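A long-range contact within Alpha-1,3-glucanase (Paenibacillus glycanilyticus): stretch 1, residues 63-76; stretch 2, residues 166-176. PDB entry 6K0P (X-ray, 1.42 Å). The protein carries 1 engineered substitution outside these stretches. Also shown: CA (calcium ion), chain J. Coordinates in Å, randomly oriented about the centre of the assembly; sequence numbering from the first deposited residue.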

# COMPACT_ATOMS: atom_id res chain seq x y z
N TYR A 63 -7.22 -26.45 -11.28
CA TYR A 63 -6.34 -26.21 -10.14
C TYR A 63 -5.16 -25.37 -10.58
O TYR A 63 -4.84 -25.28 -11.78
N VAL A 64 -4.47 -24.80 -9.61
CA VAL A 64 -3.12 -24.29 -9.80
C VAL A 64 -2.27 -24.84 -8.67
O VAL A 64 -2.70 -24.83 -7.51
N GLU A 65 -1.09 -25.36 -9.00
CA GLU A 65 -0.25 -26.07 -8.04
C GLU A 65 0.95 -25.20 -7.68
O GLU A 65 1.81 -24.94 -8.54
N PHE A 66 1.01 -24.76 -6.42
CA PHE A 66 2.16 -24.05 -5.89
C PHE A 66 3.11 -25.04 -5.23
O PHE A 66 2.73 -26.15 -4.86
N THR A 67 4.37 -24.61 -5.07
CA THR A 67 5.36 -25.38 -4.33
C THR A 67 5.94 -24.49 -3.24
O THR A 67 6.47 -23.42 -3.52
N LEU A 68 5.84 -24.94 -1.99
CA LEU A 68 6.37 -24.12 -0.90
C LEU A 68 7.88 -23.97 -1.03
O LEU A 68 8.60 -24.92 -1.34
N THR A 69 8.36 -22.75 -0.79
CA THR A 69 9.79 -22.49 -0.69
C THR A 69 10.25 -22.26 0.74
O THR A 69 11.45 -22.12 0.98
N SER A 70 9.31 -22.24 1.69
CA SER A 70 9.57 -22.20 3.12
C SER A 70 8.44 -22.96 3.80
O SER A 70 7.36 -23.12 3.22
N PRO A 71 8.65 -23.45 5.03
CA PRO A 71 7.58 -24.19 5.71
C PRO A 71 6.37 -23.29 5.95
O PRO A 71 6.51 -22.08 6.09
N ALA A 72 5.18 -23.90 5.98
CA ALA A 72 3.98 -23.09 6.16
C ALA A 72 2.86 -23.89 6.82
O ALA A 72 2.64 -25.05 6.48
N ASN A 73 2.16 -23.24 7.76
CA ASN A 73 0.88 -23.73 8.27
C ASN A 73 -0.27 -22.78 8.00
O ASN A 73 -1.40 -23.05 8.41
N ALA A 74 -0.02 -21.65 7.33
CA ALA A 74 -1.04 -20.63 7.15
C ALA A 74 -0.90 -20.00 5.78
O ALA A 74 0.20 -19.93 5.22
N PHE A 75 -2.03 -19.53 5.25
CA PHE A 75 -2.11 -19.17 3.84
C PHE A 75 -3.05 -18.00 3.65
O PHE A 75 -4.10 -17.92 4.31
N VAL A 76 -2.71 -17.12 2.71
CA VAL A 76 -3.63 -16.07 2.26
C VAL A 76 -3.75 -16.18 0.74
O VAL A 76 -2.74 -16.13 0.03
N TYR A 166 -10.63 -16.35 -9.92
CA TYR A 166 -9.31 -15.98 -10.40
C TYR A 166 -8.35 -16.07 -9.22
O TYR A 166 -8.57 -15.43 -8.20
N VAL A 167 -7.30 -16.88 -9.36
CA VAL A 167 -6.31 -17.06 -8.31
C VAL A 167 -5.10 -16.21 -8.67
O VAL A 167 -4.43 -16.47 -9.68
N ASP A 168 -4.82 -15.20 -7.85
CA ASP A 168 -3.79 -14.21 -8.17
C ASP A 168 -2.44 -14.57 -7.56
O ASP A 168 -1.43 -14.66 -8.26
N LEU A 169 -2.41 -14.76 -6.24
CA LEU A 169 -1.19 -15.09 -5.52
C LEU A 169 -1.58 -15.83 -4.26
O LEU A 169 -2.74 -15.83 -3.83
N LEU A 170 -0.57 -16.44 -3.64
CA LEU A 170 -0.71 -17.13 -2.36
C LEU A 170 0.38 -16.62 -1.43
O LEU A 170 1.56 -16.63 -1.80
N GLU A 171 -0.01 -16.15 -0.24
CA GLU A 171 0.94 -15.95 0.85
C GLU A 171 1.06 -17.26 1.59
O GLU A 171 0.06 -17.94 1.82
N THR A 172 2.28 -17.62 1.97
CA THR A 172 2.51 -18.77 2.85
C THR A 172 3.30 -18.32 4.07
O THR A 172 4.18 -17.47 3.97
N GLU A 173 2.97 -18.88 5.24
CA GLU A 173 3.61 -18.44 6.47
C GLU A 173 3.64 -19.60 7.46
O GLU A 173 2.70 -20.40 7.53
N ASN A 174 4.73 -19.70 8.21
CA ASN A 174 4.84 -20.62 9.34
C ASN A 174 4.59 -19.81 10.61
O ASN A 174 5.48 -19.13 11.11
N VAL A 175 3.37 -19.88 11.11
CA VAL A 175 2.94 -19.07 12.25
C VAL A 175 3.24 -19.83 13.54
O VAL A 175 2.84 -20.99 13.71
N ALA A 176 3.96 -19.16 14.45
CA ALA A 176 4.25 -19.74 15.75
C ALA A 176 2.95 -19.92 16.54
O ALA A 176 1.93 -19.28 16.24

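Contact between residues 63-76 and 166-176 of the alpha-1,3-glucanase, built from a short antiparallel ladder at one end and apolar packing at the other. The strongest side-chain contribution comes from Asn73, at the residue where the chain turns a corner. Its chi1 of 55° (p) brings the carboxamide alongside the backbone of Val175, which it grips with both ends: Val175 N donates to Asn73 OD1 at 2.8 Å, and Asn73 ND2 donates to Val175 O at 3.0 Å, both nearly straight. The side chain thus pairs with the backbone much as another strand would, just beyond the end of strand 166-173. Close by, Glu173 O accepts from two successive amides, Asn73 N at 2.9 Å and Ala74 N at 3.0 Å. The ladder continues with Glu173 N to Ala74 O (3.0 Å), Val76 N to Glu171 O (3.0 Å) and Glu171 N to Val76 O (2.7 Å).

Two waters extend the polar network around Thr172 (chi1 p). Water 1 lies 2.8 Å from Thr172 OG1 and accepts from Thr69 N at 3.0 Å; water 2 lies 2.7 Å from Thr172 OG1 and donates to Pro71 O at 2.9 Å. The single hydroxyl is thereby linked through water to two backbone points of the loop. The same residue offers its methyl to apolar neighbours: Thr172 CG2 sits 3.6 Å from Leu68 CD2 and 3.9 Å from Phe75 CD1. Leu68 (m, t) starts out sideways, but its end reaches in to make this contact, while Ala72 CB approaches Thr172 CB at 3.8 Å.

Side chains of the paired strands alternate between the two faces. Phe75 (m) shares one face with Thr172, and its CB lies 4.1 Å from Leu170 CD1. Ala74, Val76, Glu171 and Glu173 occupy the other. There Val76 (t) sets CG2 3.5 Å from Glu171 OE1, a van der Waals approach to an extended side chain (m, t) whose OE2 is hydrogen-bonded elsewhere in the structure. Glu173 (t, t) likewise has both carboxylate oxygens engaged elsewhere. Ala74 CB meets Val175 CG2 at 3.6 Å.

Strand 63-67 runs roughly parallel to strand 166-173, but their axes come no closer than 9.3 Å, so side chains fill the gap. Phe66 (m) points in and receives Leu170 (t, p) over one face of its ring: Leu170 CB is 3.8 Å from Phe66 CE2 and 3.9 Å from the ring centroid, a CH-pi contact. Val167 (t) lies at the edge of that ring, with its CG1 4.3 Å from Phe66 CZ, and the same methyl packs 4.0 Å from Val64 CG1 (Val64 is p). Tyr63, Glu65 and Thr67 make no contact with the other stretch. Asp168 (t) points away and binds the calcium ion through OD1 at 2.3 Å and its backbone O at 2.6 Å; five further ligand atoms come from elsewhere in the structure.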

# COMPACT_ATOMS: atom_id res chain seq x y z
CB TYR A 63 -5.81 -27.54 -9.57
CG TYR A 63 -4.88 -28.25 -10.53
CD1 TYR A 63 -5.38 -29.12 -11.48
CD2 TYR A 63 -3.51 -28.00 -10.52
CE1 TYR A 63 -4.53 -29.75 -12.39
CE2 TYR A 63 -2.66 -28.62 -11.43
CZ TYR A 63 -3.19 -29.48 -12.36
OH TYR A 63 -2.34 -30.10 -13.26
CB VAL A 64 -3.06 -22.75 -9.89
CG1 VAL A 64 -3.86 -22.11 -8.77
CG2 VAL A 64 -1.61 -22.27 -9.90
CB GLU A 65 0.21 -27.39 -8.65
CG GLU A 65 1.04 -28.24 -7.71
CD GLU A 65 1.46 -29.55 -8.35
OE1 GLU A 65 2.30 -29.52 -9.28
OE2 GLU A 65 0.93 -30.60 -7.94
CB PHE A 66 1.72 -23.05 -4.80
CG PHE A 66 0.82 -21.96 -5.29
CD1 PHE A 66 -0.55 -22.16 -5.39
CD2 PHE A 66 1.33 -20.70 -5.60
CE1 PHE A 66 -1.39 -21.14 -5.82
CE2 PHE A 66 0.50 -19.69 -6.03
CZ PHE A 66 -0.86 -19.91 -6.13
CB THR A 67 6.47 -25.89 -5.25
OG1 THR A 67 5.89 -26.70 -6.28
CG2 THR A 67 7.46 -26.74 -4.46
CB LEU A 68 6.05 -24.77 0.44
CG LEU A 68 4.58 -24.85 0.86
CD1 LEU A 68 4.49 -25.38 2.28
CD2 LEU A 68 3.92 -23.49 0.76
CB THR A 69 10.20 -21.31 -1.57
OG1 THR A 69 9.42 -20.16 -1.23
CG2 THR A 69 9.97 -21.66 -3.03
CB SER A 70 9.60 -20.76 3.65
OG SER A 70 10.68 -20.03 3.09
CB PRO A 71 8.22 -24.60 7.04
CG PRO A 71 9.71 -24.59 6.76
CD PRO A 71 9.92 -23.47 5.79
CB ALA A 72 3.47 -22.55 4.82
CB ASN A 73 0.95 -24.02 9.79
CG ASN A 73 1.41 -22.81 10.61
OD1 ASN A 73 1.51 -21.71 10.11
ND2 ASN A 73 1.70 -23.03 11.89
CB ALA A 74 -0.93 -19.56 8.23
CB PHE A 75 -2.61 -20.36 3.01
CG PHE A 75 -1.74 -21.58 3.14
CD1 PHE A 75 -0.62 -21.73 2.35
CD2 PHE A 75 -2.00 -22.53 4.12
CE1 PHE A 75 0.21 -22.82 2.50
CE2 PHE A 75 -1.17 -23.61 4.29
CZ PHE A 75 -0.07 -23.77 3.47
CB VAL A 76 -3.19 -14.66 2.69
CG1 VAL A 76 -4.21 -13.63 2.18
CG2 VAL A 76 -3.06 -14.58 4.22
CB TYR A 166 -9.30 -14.54 -10.92
CG TYR A 166 -10.13 -14.33 -12.16
CD1 TYR A 166 -11.51 -14.08 -12.06
CD2 TYR A 166 -9.56 -14.37 -13.43
CE1 TYR A 166 -12.27 -13.88 -13.18
CE2 TYR A 166 -10.34 -14.16 -14.56
CZ TYR A 166 -11.68 -13.91 -14.42
OH TYR A 166 -12.48 -13.71 -15.53
CB VAL A 167 -5.93 -18.53 -8.14
CG1 VAL A 167 -4.87 -18.68 -7.06
CG2 VAL A 167 -7.15 -19.37 -7.81
CB ASP A 168 -4.27 -12.83 -7.70
CG ASP A 168 -3.29 -11.72 -8.00
OD1 ASP A 168 -2.31 -11.98 -8.72
OD2 ASP A 168 -3.49 -10.59 -7.52
CB LEU A 169 -0.36 -13.84 -5.19
CG LEU A 169 -0.96 -12.76 -4.26
CD1 LEU A 169 -0.93 -13.16 -2.77
CD2 LEU A 169 -0.24 -11.43 -4.42
CB LEU A 170 -0.54 -18.63 -2.58
CG LEU A 170 -0.73 -19.57 -1.38
CD1 LEU A 170 -2.20 -19.60 -0.99
CD2 LEU A 170 -0.21 -20.97 -1.72
CB GLU A 171 0.43 -14.94 1.88
CG GLU A 171 0.24 -13.54 1.40
CD GLU A 171 -0.26 -12.63 2.52
OE1 GLU A 171 0.00 -12.91 3.71
OE2 GLU A 171 -0.92 -11.62 2.22
CB THR A 172 3.22 -19.93 2.12
OG1 THR A 172 4.61 -19.63 1.94
CG2 THR A 172 2.58 -20.15 0.75
CB GLU A 173 2.84 -17.25 7.08
CG GLU A 173 3.58 -16.55 8.22
CD GLU A 173 2.88 -15.29 8.70
OE1 GLU A 173 1.98 -14.79 8.00
OE2 GLU A 173 3.24 -14.81 9.80
CB ASN A 174 6.21 -21.29 9.35
CG ASN A 174 6.31 -22.34 10.43
OD1 ASN A 174 5.32 -22.70 11.06
ND2 ASN A 174 7.52 -22.86 10.64
CB VAL A 175 1.45 -18.75 12.13
CG1 VAL A 175 1.02 -17.80 13.25
CG2 VAL A 175 1.16 -18.12 10.77
CB ALA A 176 5.16 -18.78 16.52
CA CA J . -0.62 -12.88 -9.96
O HOH W 1 6.35 -20.74 0.11
O HOH W 2 6.05 -19.96 4.24